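Local coordinates for protein aminoglycoside 6-adenylyltransferase (PDB 2PBE) that confers resistance to streptomycin by transferring a nucleotide from ATP or GTP to the O-6 position of the drug, releasing diphosphate, at residues F13-F16 against A17-E21; D269-E272 against G273-Y277. All coordinates share one frame; numbering follows the deposited sequence.

Interaction 1: residues F13-F16 against A17-E21; sequences FLDF and ALNDE
Leu18 N donates to Leu14 O at 3.0 Å, and one residue earlier Ala17 N reaches Phe13 O at 3.2 Å, both nearly straight at the hydrogen. Further on the pattern frays: Asn19 N divides itself weakly between Asp15 O and Phe16 O, and Asp20 N makes another weak bond to Phe16 O at 3.1 Å. This is the C-terminal end of helix 6-19, which packs on strands 23-28 and 45-51 of the mixed sheet, and Asp20 is where the backbone leaves helical angles. Phe13 O takes a second bond from the hydroxyl of Tyr49, and the carbonyls of Ala17 and Asp20 both accept from the ammonium group of Lys129, so a cation sits at the helix end, where the dipole would probably favour it. Among the side chains, Leu14 and Leu18 meet methyl to methyl, CD1 to CD1 at 3.5 Å. Asp15 OD2 stands 3.6 Å from Asn19 ND2, carboxylate and amide almost perpendicular (89°). With CG anti to the backbone N (chi1 -179°), the Phe16 ring runs alongside the Asp20 side chain, CZ 3.7 Å from OD1. Two arginines hold the carboxylates by salt bridges, Arg219 at Asp15 OD1 and Arg22 at Asp20 OD1, and the Phe16 ring packs edge-to-face with Phe67.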
loop_
_atom_site.group_PDB
_atom_site.type_symbol
_atom_site.label_atom_id
_atom_site.label_comp_id
_atom_site.label_asym_id
_atom_site.label_seq_id
_atom_site.Cartn_x
_atom_site.Cartn_y
_atom_site.Cartn_z
ATOM N N PHE A 13 9.123 4.724 -8.619
ATOM C CA PHE A 13 9.008 3.412 -9.230
ATOM C C PHE A 13 7.600 2.833 -9.150
ATOM O O PHE A 13 7.096 2.253 -10.116
ATOM C CB PHE A 13 9.972 2.426 -8.576
ATOM C CG PHE A 13 11.411 2.872 -8.552
ATOM C CD1 PHE A 13 11.950 3.685 -9.573
ATOM C CD2 PHE A 13 12.261 2.423 -7.520
ATOM C CE1 PHE A 13 13.328 4.049 -9.562
ATOM C CE2 PHE A 13 13.639 2.769 -7.486
ATOM C CZ PHE A 13 14.177 3.584 -8.509
ATOM N N LEU A 14 6.978 2.986 -7.991
ATOM C CA LEU A 14 5.632 2.478 -7.782
ATOM C C LEU A 14 4.654 3.262 -8.656
ATOM O O LEU A 14 3.785 2.696 -9.326
ATOM C CB LEU A 14 5.272 2.637 -6.301
ATOM C CG LEU A 14 4.120 1.921 -5.598
ATOM C CD1 LEU A 14 2.799 2.566 -5.946
ATOM C CD2 LEU A 14 4.154 0.438 -5.971
ATOM N N ASP A 15 4.825 4.579 -8.658
ATOM C CA ASP A 15 3.961 5.458 -9.431
ATOM C C ASP A 15 4.068 5.165 -10.921
ATOM O O ASP A 15 3.072 5.177 -11.651
ATOM C CB ASP A 15 4.338 6.909 -9.171
ATOM C CG ASP A 15 3.248 7.859 -9.571
ATOM O OD1 ASP A 15 2.191 7.835 -8.900
ATOM O OD2 ASP A 15 3.447 8.620 -10.549
ATOM N N PHE A 16 5.283 4.885 -11.361
ATOM C CA PHE A 16 5.500 4.583 -12.761
ATOM C C PHE A 16 4.693 3.361 -13.166
ATOM O O PHE A 16 3.901 3.408 -14.117
ATOM C CB PHE A 16 6.969 4.303 -13.036
ATOM C CG PHE A 16 7.247 4.006 -14.471
ATOM C CD1 PHE A 16 7.049 5.000 -15.459
ATOM C CD2 PHE A 16 7.671 2.732 -14.862
ATOM C CE1 PHE A 16 7.268 4.731 -16.835
ATOM C CE2 PHE A 16 7.900 2.432 -16.237
ATOM C CZ PHE A 16 7.699 3.428 -17.225
ATOM N N ALA A 17 4.894 2.273 -12.428
ATOM C CA ALA A 17 4.221 1.014 -12.690
ATOM C C ALA A 17 2.709 1.171 -12.720
ATOM O O ALA A 17 2.052 0.671 -13.636
ATOM C CB ALA A 17 4.607 0.002 -11.650
ATOM N N LEU A 18 2.175 1.880 -11.724
ATOM C CA LEU A 18 0.741 2.115 -11.609
ATOM C C LEU A 18 0.105 2.664 -12.876
ATOM O O LEU A 18 -0.976 2.236 -13.278
ATOM C CB LEU A 18 0.439 3.090 -10.469
ATOM C CG LEU A 18 0.404 2.591 -9.020
ATOM C CD1 LEU A 18 0.265 3.767 -8.066
ATOM C CD2 LEU A 18 -0.755 1.636 -8.839
ATOM N N ASN A 19 0.781 3.621 -13.500
ATOM C CA ASN A 19 0.241 4.250 -14.694
ATOM C C ASN A 19 0.564 3.560 -15.991
ATOM O O ASN A 19 -0.076 3.838 -17.000
ATOM C CB ASN A 19 0.708 5.695 -14.771
ATOM C CG ASN A 19 0.333 6.483 -13.548
ATOM O OD1 ASN A 19 -0.774 6.358 -13.035
ATOM N ND2 ASN A 19 1.248 7.318 -13.079
ATOM N N ASP A 20 1.538 2.658 -15.981
ATOM C CA ASP A 20 1.887 1.973 -17.212
ATOM C C ASP A 20 1.140 0.655 -17.399
ATOM O O ASP A 20 1.264 -0.278 -16.602
ATOM C CB ASP A 20 3.388 1.755 -17.294
ATOM C CG ASP A 20 3.857 1.640 -18.718
ATOM O OD1 ASP A 20 4.720 2.431 -19.157
ATOM O OD2 ASP A 20 3.339 0.754 -19.409
ATOM N N GLU A 21 0.362 0.607 -18.477
ATOM C CA GLU A 21 -0.459 -0.546 -18.826
ATOM C C GLU A 21 0.304 -1.820 -19.156
ATOM O O GLU A 21 -0.267 -2.905 -19.081
ATOM C CB GLU A 21 -1.406 -0.184 -19.977
ATOM C CG GLU A 21 -2.572 0.727 -19.526
ATOM C CD GLU A 21 -3.664 0.905 -20.567
ATOM O OE1 GLU A 21 -4.056 -0.106 -21.186
ATOM O OE2 GLU A 21 -4.150 2.047 -20.752
#

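Interaction 2: residues D269-E272 against G273-Y277; sequences DYDE and GITKY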
loop_
_atom_site.group_PDB
_atom_site.type_symbol
_atom_site.label_atom_id
_atom_site.label_comp_id
_atom_site.label_asym_id
_atom_site.label_seq_id
_atom_site.Cartn_x
_atom_site.Cartn_y
_atom_site.Cartn_z
ATOM N N ASP A 269 -22.476 -5.721 13.141
ATOM C CA ASP A 269 -23.248 -4.937 14.090
ATOM C C ASP A 269 -22.321 -4.286 15.107
ATOM O O ASP A 269 -22.781 -3.649 16.070
ATOM C CB ASP A 269 -24.299 -5.800 14.810
ATOM C CG ASP A 269 -23.695 -6.992 15.539
ATOM O OD1 ASP A 269 -22.713 -6.815 16.286
ATOM O OD2 ASP A 269 -24.207 -8.118 15.391
ATOM N N TYR A 270 -21.018 -4.442 14.884
ATOM C CA TYR A 270 -20.029 -3.861 15.767
ATOM C C TYR A 270 -20.172 -2.346 15.803
ATOM O O TYR A 270 -20.022 -1.732 16.852
ATOM C CB TYR A 270 -18.622 -4.220 15.316
ATOM C CG TYR A 270 -18.408 -5.690 15.026
ATOM C CD1 TYR A 270 -18.910 -6.688 15.893
ATOM C CD2 TYR A 270 -17.631 -6.096 13.906
ATOM C CE1 TYR A 270 -18.638 -8.076 15.656
ATOM C CE2 TYR A 270 -17.353 -7.471 13.653
ATOM C CZ TYR A 270 -17.852 -8.456 14.535
ATOM O OH TYR A 270 -17.564 -9.793 14.333
ATOM N N ASP A 271 -20.451 -1.749 14.649
ATOM C CA ASP A 271 -20.615 -0.297 14.528
ATOM C C ASP A 271 -21.668 0.166 15.533
ATOM O O ASP A 271 -21.391 0.900 16.491
ATOM C CB ASP A 271 -21.062 0.034 13.095
ATOM C CG ASP A 271 -21.424 1.514 12.879
ATOM O OD1 ASP A 271 -21.321 2.336 13.815
ATOM O OD2 ASP A 271 -21.824 1.850 11.731
ATOM N N GLU A 272 -22.887 -0.286 15.296
ATOM C CA GLU A 272 -24.023 0.040 16.131
ATOM C C GLU A 272 -23.815 -0.273 17.615
ATOM O O GLU A 272 -24.112 0.552 18.484
ATOM C CB GLU A 272 -25.225 -0.726 15.611
ATOM C CG GLU A 272 -26.509 -0.448 16.301
ATOM C CD GLU A 272 -27.626 -1.222 15.652
ATOM O OE1 GLU A 272 -27.524 -2.477 15.624
ATOM O OE2 GLU A 272 -28.591 -0.583 15.165
ATOM N N GLY A 273 -23.343 -1.478 17.900
ATOM C CA GLY A 273 -23.120 -1.869 19.277
ATOM C C GLY A 273 -22.146 -0.962 20.006
ATOM O O GLY A 273 -22.412 -0.519 21.135
ATOM N N ILE A 274 -21.014 -0.666 19.364
ATOM C CA ILE A 274 -19.992 0.179 19.969
ATOM C C ILE A 274 -20.306 1.658 19.935
ATOM O O ILE A 274 -19.837 2.423 20.777
ATOM C CB ILE A 274 -18.608 -0.098 19.331
ATOM C CG1 ILE A 274 -18.288 -1.598 19.421
ATOM C CG2 ILE A 274 -17.537 0.717 20.019
ATOM C CD1 ILE A 274 -18.544 -2.251 20.799
ATOM N N THR A 275 -21.097 2.064 18.958
ATOM C CA THR A 275 -21.500 3.445 18.877
ATOM C C THR A 275 -22.350 3.720 20.145
ATOM O O THR A 275 -22.097 4.705 20.846
ATOM C CB THR A 275 -22.287 3.701 17.559
ATOM O OG1 THR A 275 -21.361 3.693 16.467
ATOM C CG2 THR A 275 -23.022 5.040 17.577
ATOM N N LYS A 276 -23.330 2.856 20.446
ATOM C CA LYS A 276 -24.158 3.050 21.643
ATOM C C LYS A 276 -23.245 3.111 22.853
ATOM O O LYS A 276 -23.352 3.994 23.709
ATOM C CB LYS A 276 -25.151 1.893 21.856
ATOM C CG LYS A 276 -26.287 1.782 20.844
ATOM C CD LYS A 276 -27.262 0.673 21.279
ATOM C CE LYS A 276 -28.293 0.370 20.205
ATOM N NZ LYS A 276 -29.235 -0.684 20.646
ATOM N N TYR A 277 -22.328 2.161 22.896
ATOM C CA TYR A 277 -21.388 2.055 23.990
ATOM C C TYR A 277 -20.535 3.299 24.230
ATOM O O TYR A 277 -20.688 3.961 25.260
ATOM C CB TYR A 277 -20.507 0.835 23.754
ATOM C CG TYR A 277 -19.452 0.637 24.812
ATOM C CD1 TYR A 277 -19.790 0.218 26.126
ATOM C CD2 TYR A 277 -18.089 0.893 24.513
ATOM C CE1 TYR A 277 -18.780 0.061 27.128
ATOM C CE2 TYR A 277 -17.075 0.734 25.497
ATOM C CZ TYR A 277 -17.425 0.322 26.794
ATOM O OH TYR A 277 -16.424 0.184 27.724
#
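The first turns of the C-terminal helix, 270-283, begin at Asp269, which occupies the N-cap position without a capping bond from its side chain. Its carbonyl O accepts Gly273 N at 2.9 Å, opening a regular i to i+4 series: Ile274 N binds Tyr270 O, and Lys276 N binds Glu272 O at 3.1 Å and 172°. Asp271 O receives Thr275 N at 2.7 Å and also lies 2.8 Å from Thr275 OG1. That hydroxyl, placed beside its own backbone N (chi1 -73°), also lies 3.0 Å from Asp271 OD1, and its one proton can serve only one of these oxygens at a time. The two side chains lie alongside each other, pointing the same way, and Arg253 ties them together: its NE makes a salt bridge to Asp271 OD1 and its NH2 bonds to Thr275 OG1. Asp271 OD2 is held by the hydroxyl of Tyr267. Ile274 and Tyr270 both touch Trp162 of helix 151-173, while Tyr270 OH bonds Asp155. Glu272 OE2 and Lys276 NZ remain 5.5 Å apart, too far for a salt bridge. A side-chain hydroxyl approaching the carbonyl four residues back is a familiar feature of threonines in alpha-helices.

In the fold
The two contacts are local segments of different helices near the two ends of the chain, and they lie on opposite sides of its centre. Their centres are 40 Å apart and their nearest atoms about 29 Å apart, so they do not touch. Interaction 1 ends helix 6-19 against the mixed sheet, partly buried, its centre about 13 Å from the centre of the chain; interaction 2 starts helix 270-283 on the surface, its centre about 29 Å from the centre of the chain, beside helix 151-173 of the helical part. In both, an arginine distant in sequence pairs with a helix aspartate: Arg219 with Asp15, Arg253 with Asp271.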